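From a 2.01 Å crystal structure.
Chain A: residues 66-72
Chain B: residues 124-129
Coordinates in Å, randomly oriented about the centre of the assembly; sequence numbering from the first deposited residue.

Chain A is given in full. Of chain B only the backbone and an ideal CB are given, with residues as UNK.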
ATOM      1  N   GLN A  66      -4.158   9.775 -17.706  1.00 21.41           N
ATOM      2  CA  GLN A  66      -4.584   9.165 -18.951  1.00 22.96           C
ATOM      3  C   GLN A  66      -6.075   9.396 -19.249  1.00 22.87           C
ATOM      4  O   GLN A  66      -6.421   9.703 -20.381  1.00 24.88           O
ATOM      5  CB  GLN A  66      -4.218   7.696 -19.004  1.00 24.67           C
ATOM      6  CG  GLN A  66      -4.580   6.968 -20.294  1.00 25.79           C
ATOM      7  CD  GLN A  66      -4.142   5.507 -20.280  1.00 27.58           C
ATOM      8  OE1 GLN A  66      -3.542   5.021 -19.313  1.00 28.48           O
ATOM      9  NE2 GLN A  66      -4.462   4.799 -21.346  1.00 29.56           N
ATOM     10  N   LEU A  67      -6.939   9.222 -18.250  1.00 17.59           N
ATOM     11  CA  LEU A  67      -8.377   9.418 -18.451  1.00 21.91           C
ATOM     12  C   LEU A  67      -8.690  10.879 -18.799  1.00 22.29           C
ATOM     13  O   LEU A  67      -9.509  11.133 -19.680  1.00 22.83           O
ATOM     14  CB  LEU A  67      -9.170   8.987 -17.221  1.00 22.26           C
ATOM     15  CG  LEU A  67      -9.213   7.500 -16.906  1.00 22.98           C
ATOM     16  CD1 LEU A  67      -9.861   7.307 -15.547  1.00 25.07           C
ATOM     17  CD2 LEU A  67      -9.971   6.714 -17.944  1.00 23.67           C
ATOM     18  N   LEU A  68      -8.028  11.815 -18.118  1.00 22.13           N
ATOM     19  CA  LEU A  68      -8.187  13.256 -18.390  1.00 22.38           C
ATOM     20  C   LEU A  68      -7.758  13.633 -19.804  1.00 21.97           C
ATOM     21  O   LEU A  68      -8.450  14.399 -20.492  1.00 23.56           O
ATOM     22  CB  LEU A  68      -7.401  14.106 -17.393  1.00 23.16           C
ATOM     23  CG  LEU A  68      -7.978  14.163 -15.975  1.00 23.99           C
ATOM     24  CD1 LEU A  68      -6.981  14.826 -15.044  1.00 24.34           C
ATOM     25  CD2 LEU A  68      -9.307  14.897 -15.948  1.00 24.12           C
ATOM     26  N   ASN A  69      -6.639  13.077 -20.243  1.00 20.92           N
ATOM     27  CA  ASN A  69      -6.186  13.298 -21.616  1.00 22.84           C
ATOM     28  C   ASN A  69      -7.225  12.835 -22.655  1.00 23.20           C
ATOM     29  O   ASN A  69      -7.438  13.499 -23.667  1.00 26.75           O
ATOM     30  CB  ASN A  69      -4.817  12.635 -21.867  1.00 24.00           C
ATOM     31  CG  ASN A  69      -3.650  13.409 -21.254  1.00 26.31           C
ATOM     32  OD1 ASN A  69      -2.765  12.814 -20.625  1.00 32.02           O
ATOM     33  ND2 ASN A  69      -3.616  14.715 -21.448  1.00 29.19           N
ATOM     34  N   LEU A  70      -7.854  11.686 -22.405  1.00 25.11           N
ATOM     35  CA  LEU A  70      -8.919  11.162 -23.271  1.00 26.13           C
ATOM     36  C   LEU A  70     -10.176  12.023 -23.194  1.00 27.64           C
ATOM     37  O   LEU A  70     -10.799  12.280 -24.208  1.00 28.03           O
ATOM     38  CB  LEU A  70      -9.213   9.693 -22.952  1.00 27.88           C
ATOM     39  CG  LEU A  70      -8.068   8.769 -23.393  1.00 29.42           C
ATOM     40  CD1 LEU A  70      -8.054   7.468 -22.607  1.00 31.04           C
ATOM     41  CD2 LEU A  70      -8.111   8.512 -24.897  1.00 32.18           C
ATOM     42  N   ARG A  71     -10.538  12.451 -21.992  1.00 28.94           N
ATOM     43  CA  ARG A  71     -11.689  13.343 -21.784  1.00 31.30           C
ATOM     44  C   ARG A  71     -11.517  14.679 -22.528  1.00 31.03           C
ATOM     45  O   ARG A  71     -12.466  15.181 -23.127  1.00 34.47           O
ATOM     46  CB  ARG A  71     -11.885  13.576 -20.288  1.00 34.68           C
ATOM     47  CG  ARG A  71     -12.968  14.550 -19.886  1.00 41.72           C
ATOM     48  CD  ARG A  71     -13.115  14.600 -18.366  1.00 47.43           C
ATOM     49  NE  ARG A  71     -13.350  15.961 -17.850  1.00 47.67           N
ATOM     50  CZ  ARG A  71     -14.424  16.398 -17.191  1.00 48.70           C
ATOM     51  NH1 ARG A  71     -15.463  15.604 -16.921  1.00 53.76           N
ATOM     52  NH2 ARG A  71     -14.447  17.662 -16.792  1.00 52.15           N
ATOM     53  N   ASP A  72     -10.295  15.210 -22.534  1.00 30.73           N
ATOM     54  CA  ASP A  72      -9.974  16.456 -23.255  1.00 31.43           C
ATOM     55  C   ASP A  72      -9.996  16.341 -24.787  1.00 30.65           C
ATOM     56  O   ASP A  72      -9.921  17.357 -25.477  1.00 30.13           O
ATOM     57  CB  ASP A  72      -8.604  16.999 -22.815  1.00 32.98           C
ATOM     58  CG  ASP A  72      -8.594  17.476 -21.364  1.00 35.35           C
ATOM     59  OD1 ASP A  72      -9.682  17.637 -20.761  1.00 37.12           O
ATOM     60  OD2 ASP A  72      -7.491  17.680 -20.815  1.00 33.13           O
TER
ATOM     61  N   UNK B 124     -17.962   5.135 -19.506  1.00 24.22           N
ATOM     62  CA  UNK B 124     -17.108   5.227 -18.322  1.00 23.35           C
ATOM     63  C   UNK B 124     -16.770   6.688 -18.011  1.00 22.56           C
ATOM     64  O   UNK B 124     -16.943   7.135 -16.881  1.00 22.21           O
ATOM     65  CB  UNK B 124     -15.825   4.418 -18.525  1.00 23.35           C
ATOM     66  N   UNK B 125     -16.256   7.403 -19.007  1.00 23.46           N
ATOM     67  CA  UNK B 125     -15.911   8.825 -18.844  1.00 24.35           C
ATOM     68  C   UNK B 125     -17.130   9.646 -18.482  1.00 24.38           C
ATOM     69  O   UNK B 125     -17.053  10.532 -17.636  1.00 25.93           O
ATOM     70  CB  UNK B 125     -15.278   9.378 -20.123  1.00 24.35           C
ATOM     71  N   UNK B 126     -18.261   9.330 -19.106  1.00 25.55           N
ATOM     72  CA  UNK B 126     -19.505  10.058 -18.824  1.00 28.76           C
ATOM     73  C   UNK B 126     -20.048   9.785 -17.425  1.00 27.18           C
ATOM     74  O   UNK B 126     -20.600  10.686 -16.798  1.00 25.88           O
ATOM     75  CB  UNK B 126     -20.569   9.690 -19.860  1.00 28.76           C
ATOM     76  N   UNK B 127     -19.884   8.569 -16.919  1.00 24.77           N
ATOM     77  CA  UNK B 127     -20.326   8.260 -15.546  1.00 28.01           C
ATOM     78  C   UNK B 127     -19.414   8.899 -14.481  1.00 27.49           C
ATOM     79  O   UNK B 127     -19.846   9.126 -13.356  1.00 27.84           O
ATOM     80  CB  UNK B 127     -20.367   6.744 -15.343  1.00 28.01           C
ATOM     81  N   UNK B 128     -18.156   9.163 -14.834  1.00 28.75           N
ATOM     82  CA  UNK B 128     -17.220   9.860 -13.939  1.00 28.90           C
ATOM     83  C   UNK B 128     -17.364  11.386 -13.984  1.00 30.60           C
ATOM     84  O   UNK B 128     -16.846  12.081 -13.116  1.00 28.70           O
ATOM     85  CB  UNK B 128     -15.783   9.478 -14.300  1.00 28.90           C
ATOM     86  N   UNK B 129     -18.030  11.896 -15.013  1.00 34.79           N
ATOM     87  CA  UNK B 129     -18.333  13.329 -15.118  1.00 41.96           C
ATOM     88  C   UNK B 129     -19.635  13.674 -14.389  1.00 47.95           C
ATOM     89  O   UNK B 129     -20.309  12.841 -13.774  1.00 51.69           O
ATOM     90  OXT UNK B 129     -20.070  14.822 -14.392  1.00 57.02           O
ATOM     91  CB  UNK B 129     -18.430  13.745 -16.587  1.00 41.96           C
TER

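The two helices cross nearly at right angles, 99° between their N-to-C directions, with axes 11.1 Å apart at closest approach. That spacing leaves room for side chains between the backbones, and the surface chain A offers is shared between two leucines and an arginine: Leu A67 and Leu A70 point toward chain B, while Arg A71 starts sideways and reaches nearer with its end.

Position 124 has helical angles (-70/-53) and a CA-to-CB bond directed sideways, and its ideal CB finds nothing of chain A within 5.5 Å. This contact asks little of it; an aliphatic chain of any shape would fit, and a polar one is not excluded. The deposited residue is Ile B124, with chi1 m and chi2 t. Its nearest approach is CG2 of Ile B124 to CD2 of Leu A67, 5.3 Å, so it flanks the contact without joining it.

Position 125 is the centre of the pairing. Its CA lies 6.8 Å from CA of Arg A71, the closest CA pair across the two stretches, and CA-to-CB points toward chain A. The ideal CB sits 5.4 Å from CB of Arg A71, so a short side chain such as alanine would leave space unfilled. Ahead lie the methyls of Leu A67, the CB of Leu A70 and the backbone from O of Leu A67 to N of Arg A71. O of Leu A67 already accepts from N of Arg A71 (2.9 Å), so the site rewards apolar volume more than a new donor; leucine or methionine would suit, perhaps isoleucine. It is Leu B125, chi1 m and chi2 t, and it has the largest covered area of either stretch. Its two methyls divide the surface: CD2 lies 4.0 Å from CD2 of Leu A67 and 3.9 Å from O of Leu A67, while CD1 lies 4.3 Å from CB of Leu A70 and 4.1 Å from N of Arg A71.

Position 126 points away from chain A, and many polar residues would serve. Asn B126 is deposited, its ND2 hydrogen-bonded elsewhere in the structure.

Position 127 is out of reach of chain A, so the choice is again loose. Ser B127, chi1 p, turns its OG back on its own helix and donates to O of Ile B124 at 3.0 Å.

Position 128 points toward chain A, yet its ideal CB has no neighbour there within 5.5 Å. Only a side chain with some length can close the gap, and the nearby methyl CD1 of Leu A67 favours leucine or methionine. Leu B128, chi1 m and chi2 t, bridges it with CD1 at 4.3 Å from CD1 of Leu A67.

Position 129 ends the chain in a carboxylate, and its CA-to-CB points toward chain A. The ideal CB is already 3.5 Å from NH1 of Arg A71, so a small residue touches the guanidinium with CB alone, while an acceptor or an acid such as Asp or Glu could answer the charge. Ala B129 makes the contact with no polar group in its side chain, its CB 3.5 Å from NH1 of Arg A71, at the guanidinium edge and near its plane. No hydrogen bond crosses between the stretches: packing alone joins them here.

Chain B, residues 124-129: ILNSLA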
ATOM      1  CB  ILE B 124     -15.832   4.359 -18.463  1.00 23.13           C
ATOM      2  CG1 ILE B 124     -16.213   2.873 -18.467  1.00 23.65           C
ATOM      3  CG2 ILE B 124     -14.842   4.624 -17.322  1.00 23.14           C
ATOM      4  CD1 ILE B 124     -15.145   1.951 -19.035  1.00 24.72           C
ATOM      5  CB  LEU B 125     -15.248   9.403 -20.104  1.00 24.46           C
ATOM      6  CG  LEU B 125     -13.859   8.848 -20.453  1.00 25.00           C
ATOM      7  CD1 LEU B 125     -13.382   9.477 -21.751  1.00 26.31           C
ATOM      8  CD2 LEU B 125     -12.836   9.071 -19.339  1.00 25.07           C
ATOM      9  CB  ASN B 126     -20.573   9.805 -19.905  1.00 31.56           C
ATOM     10  CG  ASN B 126     -20.247  10.492 -21.228  1.00 33.25           C
ATOM     11  OD1 ASN B 126     -19.506  11.479 -21.280  1.00 35.29           O
ATOM     12  ND2 ASN B 126     -20.788   9.960 -22.309  1.00 38.02           N
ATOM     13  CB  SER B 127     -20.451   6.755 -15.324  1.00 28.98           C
ATOM     14  OG  SER B 127     -19.194   6.179 -15.081  1.00 31.73           O
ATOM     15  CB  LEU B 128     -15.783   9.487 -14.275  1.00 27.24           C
ATOM     16  CG  LEU B 128     -15.418   8.021 -14.027  1.00 26.13           C
ATOM     17  CD1 LEU B 128     -14.090   7.695 -14.702  1.00 24.54           C
ATOM     18  CD2 LEU B 128     -15.385   7.707 -12.537  1.00 26.46           C
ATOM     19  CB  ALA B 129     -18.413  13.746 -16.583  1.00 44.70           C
TER
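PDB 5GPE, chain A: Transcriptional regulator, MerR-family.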